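Local coordinates for soluble lytic murein transglycosylase (Pseudomonas aeruginosa, PDB 5OHU), which cleaves the glycan strands of bacterial peptidoglycan as a lytic transglycosylase, turning over the cell wall in both an exolytic and an endolytic manner, at residues 446-451 and 455-460; 476-481 and 549-554; 481-486 and 491-496; 495-500 and 504-509; 520-525 and 574-579. All coordinates share one frame; numbering follows the deposited sequence.

Interaction 1: residues 446-451 and 455-460; sequences RLAYDM and FPAIRS
A448 and A457 lie opposite each other in register where two successive helices come together, and their small side chains let the backbones approach closely. The CA atoms of this pair are 5.1 Å apart, and the short helical axes pass within 7.7 Å of each other. The methyl groups interlock rather than meet head-on. A448 CB rests on the backbone of the other helix, 3.7 Å from A457 N, while A457 CB lies 3.6 Å from Y449 N. An apolar touch, A448 CB to P456 CB at 4.0 Å, extends the tight zone along the turn. With their directions 162° apart, helices 438-450 and 454-463 form a nearly antiparallel helical hairpin, as expected in the L domain, whose sequence family is related to the TPR repeats; W429 of helix 422-433 covers the A448 and P456 side.

Packing thins out at Y449. Its CB still meets A457 CB at 4.0 Å, but with CG anti to the backbone N (chi1 -179°) the ring is carried off the partner helix and onto D471 and I472 of helix 470-473. The far flank of helix 438-450 faces solvent and is polar. There R446 and D450, one helical turn apart, form a weak salt bridge, NH2 to OD1 at 3.4 Å.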
# COMPACT_ATOMS: atom_id res chain seq x y z
N ARG A 446 22.99 2.53 5.66
CA ARG A 446 24.12 3.45 5.82
C ARG A 446 24.75 3.79 4.48
O ARG A 446 25.11 4.95 4.23
CB ARG A 446 25.16 2.86 6.77
CG ARG A 446 26.24 3.86 7.20
CD ARG A 446 25.67 4.99 8.06
NE ARG A 446 26.35 6.27 7.85
CZ ARG A 446 27.42 6.67 8.54
NH1 ARG A 446 27.93 5.89 9.49
NH2 ARG A 446 27.98 7.84 8.28
N LEU A 447 24.90 2.79 3.60
CA LEU A 447 25.55 3.02 2.32
C LEU A 447 24.75 3.98 1.45
O LEU A 447 25.30 4.89 0.83
CB LEU A 447 25.77 1.68 1.59
CG LEU A 447 26.86 0.75 2.11
CD1 LEU A 447 26.73 -0.65 1.52
CD2 LEU A 447 28.26 1.30 1.83
N ALA A 448 23.43 3.79 1.41
CA ALA A 448 22.57 4.67 0.63
C ALA A 448 22.52 6.08 1.22
O ALA A 448 22.46 7.06 0.47
CB ALA A 448 21.16 4.08 0.53
N TYR A 449 22.54 6.20 2.55
CA TYR A 449 22.57 7.52 3.17
C TYR A 449 23.83 8.28 2.76
O TYR A 449 23.77 9.47 2.41
CB TYR A 449 22.48 7.39 4.69
CG TYR A 449 22.49 8.71 5.44
CD1 TYR A 449 21.32 9.46 5.59
CD2 TYR A 449 23.66 9.20 6.00
CE1 TYR A 449 21.33 10.66 6.28
CE2 TYR A 449 23.67 10.40 6.68
CZ TYR A 449 22.51 11.12 6.83
OH TYR A 449 22.54 12.31 7.51
N ASP A 450 24.99 7.61 2.78
CA ASP A 450 26.23 8.28 2.39
C ASP A 450 26.27 8.65 0.92
O ASP A 450 27.15 9.42 0.52
CB ASP A 450 27.43 7.40 2.76
CG ASP A 450 27.61 7.26 4.26
OD1 ASP A 450 27.28 8.23 4.98
OD2 ASP A 450 28.08 6.20 4.72
N MET A 451 25.34 8.15 0.11
CA MET A 451 25.19 8.56 -1.28
C MET A 451 24.15 9.66 -1.46
O MET A 451 23.82 10.01 -2.60
CB MET A 451 24.84 7.35 -2.15
CG MET A 451 25.88 6.24 -2.11
SD MET A 451 25.25 4.67 -2.75
CE MET A 451 24.80 5.15 -4.41
N PHE A 455 15.62 8.35 0.42
CA PHE A 455 14.52 7.38 0.42
C PHE A 455 15.01 5.94 0.41
O PHE A 455 14.53 5.14 1.22
CB PHE A 455 13.55 7.66 -0.72
CG PHE A 455 12.39 6.71 -0.76
CD1 PHE A 455 11.68 6.42 0.40
CD2 PHE A 455 12.01 6.10 -1.94
CE1 PHE A 455 10.61 5.54 0.37
CE2 PHE A 455 10.95 5.23 -1.98
CZ PHE A 455 10.25 4.94 -0.82
N PRO A 456 15.93 5.53 -0.47
CA PRO A 456 16.49 4.17 -0.33
C PRO A 456 16.97 3.88 1.08
O PRO A 456 16.69 2.81 1.63
CB PRO A 456 17.63 4.15 -1.35
CG PRO A 456 17.20 5.11 -2.40
CD PRO A 456 16.49 6.22 -1.66
N ALA A 457 17.68 4.82 1.70
CA ALA A 457 18.14 4.64 3.07
C ALA A 457 16.97 4.50 4.04
O ALA A 457 16.96 3.60 4.88
CB ALA A 457 19.05 5.80 3.47
N ILE A 458 15.98 5.39 3.92
CA ILE A 458 14.79 5.31 4.77
C ILE A 458 14.07 3.98 4.55
O ILE A 458 13.63 3.33 5.50
CB ILE A 458 13.86 6.51 4.47
CG1 ILE A 458 14.42 7.80 5.08
CG2 ILE A 458 12.42 6.22 4.95
CD1 ILE A 458 13.83 9.08 4.49
N ARG A 459 13.94 3.57 3.28
CA ARG A 459 13.28 2.31 2.97
C ARG A 459 13.99 1.12 3.62
O ARG A 459 13.35 0.26 4.23
CB ARG A 459 13.20 2.15 1.45
CG ARG A 459 12.43 0.96 0.94
CD ARG A 459 12.39 1.00 -0.58
NE ARG A 459 12.00 -0.27 -1.17
CZ ARG A 459 10.75 -0.58 -1.50
NH1 ARG A 459 9.76 0.28 -1.30
NH2 ARG A 459 10.49 -1.77 -2.04
N SER A 460 15.32 1.08 3.54
CA SER A 460 16.05 -0.06 4.10
C SER A 460 15.95 -0.09 5.62
O SER A 460 15.65 -1.13 6.21
CB SER A 460 17.52 0.00 3.68
OG SER A 460 17.66 -0.21 2.29

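Interaction 2: residues 476-481 and 549-554; sequences MAHRAT and VNIRLG. With PO4 (phosphate ion), chain I; PO4 (phosphate ion), chain H.
I551 supplies the apolar half of this contact, reaching two residues of the other segment with two different branches. Its CD1 lies 3.8 Å from H478 CB, and its CG2 meets T481 CG2 at 3.9 Å, the two side chains crossing at a slant. The threonine methyl stands anti to the backbone N, which turns it onto the isoleucine, while OG1, beside the backbone N, is left to the phosphate and D548. L482 and E485, farther along helix 479-488, continue the cover over I551.

The polar interactions run to two phosphate ions, probably taken up from the crystallisation liquor, and both lie near the plane of the H478 ring at its edge. ND1 donates to O3 of the chain I phosphate, a bond modelled at 2.5 Å, too short for its exact length to be trusted. NE2 donates to O2 of the chain H phosphate at 3.0 Å and more weakly to O1. T481 OG1, hydrogen-bonded to D548, also stands 3.0 Å from O4 of the chain I phosphate.

Backbone geometry explains how H478 is presented. It occupies the third position of a type II beta turn, M476 to R479, with positive phi (64°), and is the N-cap residue of helix 479-488, which here packs against helix 547-564 of the lysozyme-like transglycosylase domain.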
# COMPACT_ATOMS: atom_id res chain seq x y z
N MET A 476 17.94 16.21 6.37
CA MET A 476 17.86 17.66 6.50
C MET A 476 18.26 18.39 5.23
O MET A 476 18.69 19.54 5.29
CB MET A 476 18.74 18.14 7.65
CG MET A 476 18.37 17.56 9.00
SD MET A 476 16.96 18.43 9.70
CE MET A 476 17.69 20.02 10.09
N ALA A 477 18.15 17.74 4.07
CA ALA A 477 18.56 18.38 2.83
C ALA A 477 17.70 19.61 2.53
O ALA A 477 16.51 19.63 2.82
CB ALA A 477 18.49 17.40 1.66
N HIS A 478 18.32 20.63 1.95
CA HIS A 478 17.65 21.87 1.56
C HIS A 478 17.11 22.62 2.77
O HIS A 478 16.14 23.37 2.67
CB HIS A 478 16.53 21.60 0.55
CG HIS A 478 16.98 20.73 -0.58
ND1 HIS A 478 17.76 21.21 -1.62
CD2 HIS A 478 16.79 19.42 -0.83
CE1 HIS A 478 18.02 20.23 -2.46
NE2 HIS A 478 17.45 19.13 -2.00
N ARG A 479 17.81 22.43 3.90
CA ARG A 479 17.44 23.04 5.17
C ARG A 479 17.26 24.55 5.08
O ARG A 479 16.31 25.11 5.64
CB ARG A 479 18.51 22.70 6.20
CG ARG A 479 18.33 23.37 7.55
CD ARG A 479 19.41 22.90 8.52
NE ARG A 479 19.27 23.54 9.82
CZ ARG A 479 19.80 23.06 10.94
NH1 ARG A 479 20.50 21.94 10.92
NH2 ARG A 479 19.62 23.72 12.09
N ALA A 480 18.18 25.24 4.40
CA ALA A 480 18.17 26.70 4.42
C ALA A 480 16.91 27.24 3.74
O ALA A 480 16.25 28.14 4.27
CB ALA A 480 19.43 27.26 3.74
N THR A 481 16.56 26.70 2.58
CA THR A 481 15.33 27.09 1.91
C THR A 481 14.09 26.66 2.69
O THR A 481 13.10 27.40 2.75
CB THR A 481 15.28 26.52 0.49
OG1 THR A 481 16.46 26.93 -0.23
CG2 THR A 481 14.04 27.01 -0.25
N VAL A 549 12.26 25.61 -6.13
CA VAL A 549 10.97 25.96 -6.72
C VAL A 549 9.85 25.16 -6.06
O VAL A 549 8.77 25.68 -5.76
CB VAL A 549 10.98 25.75 -8.24
CG1 VAL A 549 9.59 25.99 -8.82
CG2 VAL A 549 12.01 26.66 -8.92
N ASN A 550 10.11 23.87 -5.81
CA ASN A 550 9.12 23.02 -5.15
C ASN A 550 8.81 23.53 -3.75
O ASN A 550 7.64 23.64 -3.35
CB ASN A 550 9.65 21.59 -5.09
CG ASN A 550 8.56 20.59 -4.86
OD1 ASN A 550 8.26 20.22 -3.71
ND2 ASN A 550 7.95 20.11 -5.95
N ILE A 551 9.85 23.83 -2.98
CA ILE A 551 9.66 24.26 -1.59
C ILE A 551 8.94 25.59 -1.53
O ILE A 551 8.09 25.81 -0.66
CB ILE A 551 11.02 24.32 -0.88
CG1 ILE A 551 11.61 22.91 -0.80
CG2 ILE A 551 10.87 24.96 0.51
CD1 ILE A 551 13.06 22.90 -0.28
N ARG A 552 9.26 26.51 -2.44
CA ARG A 552 8.63 27.82 -2.41
C ARG A 552 7.14 27.72 -2.69
O ARG A 552 6.32 28.32 -1.97
CB ARG A 552 9.29 28.75 -3.43
CG ARG A 552 10.65 29.26 -2.99
CD ARG A 552 11.37 29.92 -4.13
NE ARG A 552 10.79 31.21 -4.45
CZ ARG A 552 11.08 31.90 -5.54
NH1 ARG A 552 11.94 31.41 -6.43
NH2 ARG A 552 10.51 33.08 -5.75
N LEU A 553 6.76 26.97 -3.72
CA LEU A 553 5.34 26.75 -4.00
C LEU A 553 4.70 25.84 -2.97
O LEU A 553 3.55 26.07 -2.58
CB LEU A 553 5.15 26.18 -5.40
CG LEU A 553 5.68 27.15 -6.46
CD1 LEU A 553 5.75 26.54 -7.88
CD2 LEU A 553 4.79 28.38 -6.45
N GLY A 554 5.41 24.81 -2.51
CA GLY A 554 4.82 23.92 -1.52
C GLY A 554 4.57 24.62 -0.19
O GLY A 554 3.54 24.39 0.45
P PO4 I . 19.23 24.47 -1.33
O1 PO4 I . 19.57 25.64 -2.21
O2 PO4 I . 20.47 23.63 -1.10
O3 PO4 I . 18.20 23.62 -2.04
O4 PO4 I . 18.69 24.95 -0.01
P PO4 H . 17.64 15.51 -3.11
O1 PO4 H . 18.29 16.51 -4.04
O2 PO4 H . 16.70 16.24 -2.19
O3 PO4 H . 16.91 14.47 -3.92
O4 PO4 H . 18.71 14.82 -2.30

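Interaction 3: residues 481-486 and 491-496; sequences TLVREA and LHSSWI. With PO4 (phosphate ion), chain I.
A486 O accepts the backbone N-H of L491 in the one hydrogen bond that joins these segments, a short and nearly straight link of 2.8 Å with an N-H...O angle of 168°. This bond draws L491, still outside the regular helix, onto the last turns of helix 479-488 just before H492 takes the N-cap position of helix 493-504.

The A486 methyl lies beside this bond and is the apolar pivot of the contact. It presses on S493, with A486 CB 3.6 Å from S493 CB and equally near the serine CA. It also meets I496 CG2 at 4.1 Å. That isoleucine methyl is set between its own backbone N and carbonyl carbon because CG1 runs anti to the N (chi1 -166°), and from there CG2 also approaches L482 O at 3.9 Å. The CG1 branch goes to the leucine side chain instead, 4.2 Å from L482 CD2. At the partly exposed side, V483 CG2 reaches S493 OG at 4.1 Å.

Beyond the pair, L482 packs on I551 of helix 547-564, and I496 on A555 of that helix, placing this tight connection between two successive helices against a third helix of the transglycosylase domain. The one polar link across the contact is between main-chain atoms, and so does not depend on side-chain identity, whereas the helices meet beyond the turn through close contact among small or branched side chains; no charged group takes part across the connection.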
# COMPACT_ATOMS: atom_id res chain seq x y z
N THR A 481 16.56 26.70 2.58
CA THR A 481 15.33 27.09 1.91
C THR A 481 14.09 26.66 2.69
O THR A 481 13.10 27.40 2.75
CB THR A 481 15.28 26.52 0.49
OG1 THR A 481 16.46 26.93 -0.23
CG2 THR A 481 14.04 27.01 -0.25
N LEU A 482 14.11 25.46 3.30
CA LEU A 482 12.95 25.03 4.08
C LEU A 482 12.66 25.99 5.23
O LEU A 482 11.51 26.38 5.45
CB LEU A 482 13.16 23.61 4.60
CG LEU A 482 13.02 22.45 3.60
CD1 LEU A 482 13.13 21.13 4.31
CD2 LEU A 482 11.65 22.49 2.97
N VAL A 483 13.70 26.39 5.97
CA VAL A 483 13.53 27.28 7.12
C VAL A 483 13.10 28.67 6.66
O VAL A 483 12.19 29.28 7.25
CB VAL A 483 14.82 27.30 7.96
CG1 VAL A 483 14.75 28.33 9.08
CG2 VAL A 483 15.08 25.89 8.55
N ARG A 484 13.71 29.18 5.59
CA ARG A 484 13.37 30.50 5.08
C ARG A 484 11.91 30.56 4.62
O ARG A 484 11.17 31.48 5.00
CB ARG A 484 14.31 30.87 3.93
CG ARG A 484 13.92 32.15 3.24
CD ARG A 484 14.86 32.50 2.12
NE ARG A 484 16.24 32.35 2.57
CZ ARG A 484 17.15 31.57 2.00
NH1 ARG A 484 16.82 30.86 0.93
NH2 ARG A 484 18.38 31.52 2.51
N GLU A 485 11.47 29.61 3.81
CA GLU A 485 10.10 29.69 3.31
C GLU A 485 9.10 29.43 4.42
O GLU A 485 8.03 30.04 4.44
CB GLU A 485 9.87 28.75 2.13
CG GLU A 485 10.92 28.96 1.03
CD GLU A 485 10.70 30.25 0.27
OE1 GLU A 485 9.52 30.68 0.14
OE2 GLU A 485 11.72 30.86 -0.17
N ALA A 486 9.43 28.54 5.36
CA ALA A 486 8.56 28.41 6.52
C ALA A 486 8.42 29.75 7.23
O ALA A 486 7.31 30.15 7.62
CB ALA A 486 9.10 27.36 7.48
N LEU A 491 4.97 29.54 9.08
CA LEU A 491 4.77 28.15 9.48
C LEU A 491 5.86 27.70 10.44
O LEU A 491 7.00 28.17 10.38
CB LEU A 491 4.77 27.22 8.26
CG LEU A 491 3.81 27.62 7.14
CD1 LEU A 491 3.88 26.61 6.01
CD2 LEU A 491 2.40 27.68 7.67
N HIS A 492 5.49 26.77 11.33
CA HIS A 492 6.50 26.06 12.10
C HIS A 492 7.38 25.31 11.11
O HIS A 492 6.88 24.52 10.30
CB HIS A 492 5.86 25.07 13.09
CG HIS A 492 4.96 25.69 14.12
ND1 HIS A 492 4.41 24.97 15.15
CD2 HIS A 492 4.51 26.96 14.28
CE1 HIS A 492 3.66 25.76 15.90
NE2 HIS A 492 3.70 26.98 15.39
N SER A 493 8.68 25.58 11.13
CA SER A 493 9.52 24.99 10.09
C SER A 493 9.65 23.47 10.25
O SER A 493 9.87 22.77 9.26
CB SER A 493 10.89 25.67 10.06
OG SER A 493 11.83 24.93 10.80
N SER A 494 9.48 22.95 11.46
CA SER A 494 9.45 21.50 11.63
C SER A 494 8.30 20.88 10.85
O SER A 494 8.42 19.76 10.35
CB SER A 494 9.34 21.13 13.10
OG SER A 494 8.15 21.64 13.65
N TRP A 495 7.20 21.61 10.70
CA TRP A 495 6.05 21.07 9.99
C TRP A 495 6.37 20.86 8.52
O TRP A 495 6.01 19.83 7.94
CB TRP A 495 4.86 22.01 10.17
CG TRP A 495 3.55 21.43 9.72
CD1 TRP A 495 3.14 20.11 9.82
CD2 TRP A 495 2.48 22.13 9.07
NE1 TRP A 495 1.87 19.97 9.28
CE2 TRP A 495 1.45 21.20 8.82
CE3 TRP A 495 2.30 23.47 8.68
CZ2 TRP A 495 0.25 21.56 8.19
CZ3 TRP A 495 1.10 23.83 8.06
CH2 TRP A 495 0.09 22.88 7.83
N ILE A 496 7.07 21.80 7.89
CA ILE A 496 7.35 21.66 6.47
C ILE A 496 8.38 20.56 6.22
O ILE A 496 8.28 19.82 5.23
CB ILE A 496 7.76 23.03 5.89
CG1 ILE A 496 7.72 23.01 4.37
CG2 ILE A 496 9.15 23.42 6.33
CD1 ILE A 496 7.98 24.38 3.77
P PO4 I . 19.23 24.47 -1.33
O1 PO4 I . 19.57 25.64 -2.21
O2 PO4 I . 20.47 23.63 -1.10
O3 PO4 I . 18.20 23.62 -2.04
O4 PO4 I . 18.69 24.95 -0.01

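Interaction 4: residues 495-500 and 504-509; sequences WIFAIT and SAFMSD. With PO4 (phosphate ion), chain H.
T500 CG2 stands squarely over the F506 ring, 3.8 Å from its centroid and only 7° off the ring normal, a CH-pi contact with the methyl above the centre of the face. The two side chains meet at about a right angle. Near the outer end of the ring, F506 CZ touches F497 CD2 at 3.9 Å, and here the aromatic side chains pass at a slant. Main-chain bonds to T500 O add to this: S504 N donates at 3.0 Å and 171°, A505 N weakly at 3.3 Å.

The hydroxyl bond of the threonine is consistent with this placing of the methyl. T500 OG1 donates to I496 O at 2.9 Å, and with chi1 at -61° CG2 is anti to the backbone N and faces the ring. I496 O is thus held twice, by T500 N and T500 OG1 from opposite faces of its carbonyl plane. On the other side, S504 OG receives F506 N in a weak bond of 3.0 Å and is also hydrogen-bonded to L519 O, tying the turn to a later loop.

Farther out, L482 and Y621 flank F506, while A505 packs on F455 and I458 of helix 454-463. S508 N binds O3 of the chain H phosphate at 3.1 Å. The chain reverses through a type I' beta turn, S504 to M507, with A505 and F506 both at positive phi. S504 to F506 supply the Ser-X-Phe of the Glu-Ser-X-Phe signature of Slt-type transglycosylases, its phenylalanine folded back onto the helix just left.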
# COMPACT_ATOMS: atom_id res chain seq x y z
N TRP A 495 7.20 21.61 10.70
CA TRP A 495 6.05 21.07 9.99
C TRP A 495 6.37 20.86 8.52
O TRP A 495 6.01 19.83 7.94
CB TRP A 495 4.86 22.01 10.17
CG TRP A 495 3.55 21.43 9.72
CD1 TRP A 495 3.14 20.11 9.82
CD2 TRP A 495 2.48 22.13 9.07
NE1 TRP A 495 1.87 19.97 9.28
CE2 TRP A 495 1.45 21.20 8.82
CE3 TRP A 495 2.30 23.47 8.68
CZ2 TRP A 495 0.25 21.56 8.19
CZ3 TRP A 495 1.10 23.83 8.06
CH2 TRP A 495 0.09 22.88 7.83
N ILE A 496 7.07 21.80 7.89
CA ILE A 496 7.35 21.66 6.47
C ILE A 496 8.38 20.56 6.22
O ILE A 496 8.28 19.82 5.23
CB ILE A 496 7.76 23.03 5.89
CG1 ILE A 496 7.72 23.01 4.37
CG2 ILE A 496 9.15 23.42 6.33
CD1 ILE A 496 7.98 24.38 3.77
N PHE A 497 9.39 20.42 7.08
CA PHE A 497 10.26 19.25 7.02
C PHE A 497 9.44 17.96 7.14
O PHE A 497 9.65 17.01 6.38
CB PHE A 497 11.30 19.29 8.13
CG PHE A 497 12.45 20.20 7.86
CD1 PHE A 497 12.32 21.57 8.03
CD2 PHE A 497 13.68 19.69 7.48
CE1 PHE A 497 13.38 22.41 7.80
CE2 PHE A 497 14.75 20.53 7.26
CZ PHE A 497 14.60 21.90 7.42
N ALA A 498 8.50 17.93 8.10
CA ALA A 498 7.65 16.76 8.29
C ALA A 498 6.82 16.45 7.05
O ALA A 498 6.73 15.29 6.62
CB ALA A 498 6.73 16.97 9.49
N ILE A 499 6.18 17.47 6.46
CA ILE A 499 5.36 17.24 5.28
C ILE A 499 6.24 16.72 4.15
O ILE A 499 5.88 15.78 3.43
CB ILE A 499 4.63 18.53 4.90
CG1 ILE A 499 3.50 18.83 5.90
CG2 ILE A 499 4.14 18.50 3.43
CD1 ILE A 499 2.20 18.10 5.63
N THR A 500 7.43 17.30 4.00
CA THR A 500 8.35 16.85 2.98
C THR A 500 8.80 15.42 3.23
O THR A 500 8.83 14.59 2.31
CB THR A 500 9.55 17.79 2.93
OG1 THR A 500 9.08 19.10 2.59
CG2 THR A 500 10.56 17.33 1.90
N SER A 504 7.75 12.87 0.06
CA SER A 504 8.79 12.44 -0.87
C SER A 504 9.96 11.74 -0.21
O SER A 504 10.80 11.19 -0.93
CB SER A 504 9.35 13.65 -1.64
OG SER A 504 10.09 14.48 -0.74
N ALA A 505 10.05 11.76 1.12
CA ALA A 505 11.25 11.28 1.83
C ALA A 505 12.49 11.97 1.27
O ALA A 505 13.55 11.36 1.12
CB ALA A 505 11.37 9.76 1.74
N PHE A 506 12.33 13.24 0.91
CA PHE A 506 13.41 14.11 0.46
C PHE A 506 14.04 13.67 -0.85
O PHE A 506 15.18 14.04 -1.14
CB PHE A 506 14.47 14.25 1.55
CG PHE A 506 14.08 15.20 2.63
CD1 PHE A 506 13.29 14.78 3.69
CD2 PHE A 506 14.47 16.53 2.57
CE1 PHE A 506 12.91 15.66 4.68
CE2 PHE A 506 14.11 17.42 3.56
CZ PHE A 506 13.32 16.99 4.62
N MET A 507 13.32 12.94 -1.69
CA MET A 507 13.76 12.71 -3.06
C MET A 507 13.10 13.76 -3.95
O MET A 507 11.90 13.68 -4.22
CB MET A 507 13.43 11.29 -3.51
CG MET A 507 14.08 10.23 -2.63
SD MET A 507 15.87 9.86 -2.73
CE MET A 507 16.67 11.25 -1.93
N SER A 508 13.90 14.73 -4.39
CA SER A 508 13.38 15.93 -5.04
C SER A 508 12.88 15.68 -6.46
O SER A 508 12.21 16.56 -7.01
CB SER A 508 14.45 17.02 -5.07
OG SER A 508 15.51 16.66 -5.93
N ASP A 509 13.19 14.53 -7.05
CA ASP A 509 12.70 14.17 -8.38
C ASP A 509 11.61 13.12 -8.30
O ASP A 509 11.26 12.52 -9.33
CB ASP A 509 13.84 13.68 -9.27
CG ASP A 509 14.66 12.58 -8.62
OD1 ASP A 509 14.44 12.28 -7.42
OD2 ASP A 509 15.55 12.01 -9.30
P PO4 H . 17.64 15.51 -3.11
O1 PO4 H . 18.29 16.51 -4.04
O2 PO4 H . 16.70 16.24 -2.19
O3 PO4 H . 16.91 14.47 -3.92
O4 PO4 H . 18.71 14.82 -2.30

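Interaction 5: residues 520-525 and 574-579; sequences MQLMPG and AAYNAG
Two torsions carry the Y576 ring across a wide gap: CG lies roughly anti to the backbone N (chi1 -157°), which extends the long side chain away from its helix until the hydroxyl meets the loop ahead of helix 524-534, and chi2 of -85° sets the turn of the ring. The nearest CA atoms of the two segments, L522 and Y576, remain 10.0 Å apart, and so the phenol bridges the distance by itself.

At its end, Y576 OH donates to M520 O at 2.7 Å. The hydroxyl arrives in the carbonyl plane, on a lone pair, with a C=O...O angle of 140°, and the carbonyl oxygen in turn lies in the plane of the tyrosine ring at its edge. Two apolar carbons lie against the hydroxyl. M520 CB is 3.6 Å from Y576 OH, and L522 CD2 comes within 3.7 Å of the same oxygen. The methionine and tyrosine side chains cross at about a right angle, and the methionine bends at its last torsion, which keeps CE at 4.2 Å from Y576 OH.

M520 is held at both its backbone polar atoms, since its N donates to N550 OD1 of helix 547-564. L558 of that helix, E503 and Y610 pack round the tyrosine. Next in the chain, Q521 has positive phi and bonds through NE2 to G518 O. M520 and Q521 close the Gly-Leu-Met-Gln motif and A575 to N577 form the Ala-Tyr-Asn motif, two sequence signatures of lysozyme-like lytic transglycosylases, here joined directly by one hydrogen bond in a largely buried contact.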
# COMPACT_ATOMS: atom_id res chain seq x y z
N MET A 520 7.55 18.14 -2.27
CA MET A 520 6.28 18.34 -1.60
C MET A 520 5.10 17.82 -2.42
O MET A 520 3.95 18.03 -2.03
CB MET A 520 6.15 19.83 -1.25
CG MET A 520 7.02 20.18 -0.06
SD MET A 520 6.83 21.91 0.49
CE MET A 520 5.60 21.61 1.80
N GLN A 521 5.37 17.10 -3.51
CA GLN A 521 4.38 16.30 -4.25
C GLN A 521 3.21 17.18 -4.70
O GLN A 521 2.04 16.93 -4.40
CB GLN A 521 3.88 15.11 -3.39
CG GLN A 521 4.91 14.00 -3.25
CD GLN A 521 5.18 13.30 -4.58
OE1 GLN A 521 4.54 12.30 -4.92
NE2 GLN A 521 6.13 13.83 -5.35
N LEU A 522 3.56 18.23 -5.42
CA LEU A 522 2.57 19.18 -5.89
C LEU A 522 1.95 18.70 -7.19
O LEU A 522 2.66 18.24 -8.10
CB LEU A 522 3.20 20.56 -6.10
CG LEU A 522 3.84 21.20 -4.87
CD1 LEU A 522 4.51 22.54 -5.24
CD2 LEU A 522 2.78 21.39 -3.79
N MET A 523 0.64 18.81 -7.28
CA MET A 523 -0.03 18.65 -8.55
C MET A 523 0.19 19.90 -9.41
O MET A 523 0.22 21.02 -8.88
CB MET A 523 -1.52 18.40 -8.35
CG MET A 523 -1.79 17.11 -7.60
SD MET A 523 -1.20 15.69 -8.56
CE MET A 523 -2.05 15.92 -10.12
N PRO A 524 0.36 19.73 -10.72
CA PRO A 524 0.78 20.86 -11.56
C PRO A 524 -0.25 21.96 -11.64
O PRO A 524 0.12 23.14 -11.74
CB PRO A 524 1.02 20.21 -12.93
CG PRO A 524 1.15 18.73 -12.64
CD PRO A 524 0.26 18.47 -11.47
N GLY A 525 -1.54 21.62 -11.63
CA GLY A 525 -2.55 22.66 -11.57
C GLY A 525 -2.55 23.38 -10.23
O GLY A 525 -2.72 24.59 -10.17
N ALA A 574 -4.30 16.79 7.38
CA ALA A 574 -5.31 15.91 6.80
C ALA A 574 -5.78 16.45 5.45
O ALA A 574 -5.96 15.68 4.50
CB ALA A 574 -6.49 15.76 7.77
N ALA A 575 -5.94 17.76 5.35
CA ALA A 575 -6.43 18.34 4.11
C ALA A 575 -5.39 18.24 3.01
O ALA A 575 -5.74 18.03 1.85
CB ALA A 575 -6.84 19.80 4.33
N TYR A 576 -4.10 18.39 3.36
CA TYR A 576 -3.05 18.20 2.38
C TYR A 576 -3.18 16.85 1.70
O TYR A 576 -2.99 16.74 0.49
CB TYR A 576 -1.67 18.34 3.05
CG TYR A 576 -0.54 18.71 2.10
CD1 TYR A 576 0.14 17.73 1.37
CD2 TYR A 576 -0.14 20.03 1.95
CE1 TYR A 576 1.20 18.07 0.51
CE2 TYR A 576 0.91 20.39 1.08
CZ TYR A 576 1.58 19.39 0.37
OH TYR A 576 2.61 19.74 -0.48
N ASN A 577 -3.54 15.82 2.47
CA ASN A 577 -3.55 14.47 1.94
C ASN A 577 -4.90 14.11 1.32
O ASN A 577 -4.93 13.44 0.28
CB ASN A 577 -3.22 13.47 3.05
CG ASN A 577 -3.33 12.02 2.58
OD1 ASN A 577 -2.52 11.57 1.75
ND2 ASN A 577 -4.35 11.32 3.04
N ALA A 578 -6.01 14.54 1.93
CA ALA A 578 -7.34 14.12 1.51
C ALA A 578 -8.16 15.23 0.87
O ALA A 578 -9.22 14.94 0.31
CB ALA A 578 -8.13 13.54 2.70
N GLY A 579 -7.72 16.48 0.95
CA GLY A 579 -8.47 17.59 0.42
C GLY A 579 -9.28 18.33 1.48
O GLY A 579 -9.75 17.74 2.46

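How the interactions relate
Interaction 1 belongs to the L domain and is all apolar helix pairing, whereas interactions 3, 4 and 5 lie within the transglycosylase domain and each adds hydrogen bonds to main-chain carbonyls. Interactions 3 and 4 share helix 493-504, at its start and its end; interactions 2 and 3 share helix 479-488 and T481. Interaction 2 is the more open of these, with phosphate at its polar side; interaction 4 combines a buried core with a loop that reaches the chain H phosphate also bound in interaction 2. M520 of interaction 5 packs on I496, I499 and T500. Between the two family regions, F455 and P456 of interaction 1 touch A505 and M507 of interaction 4.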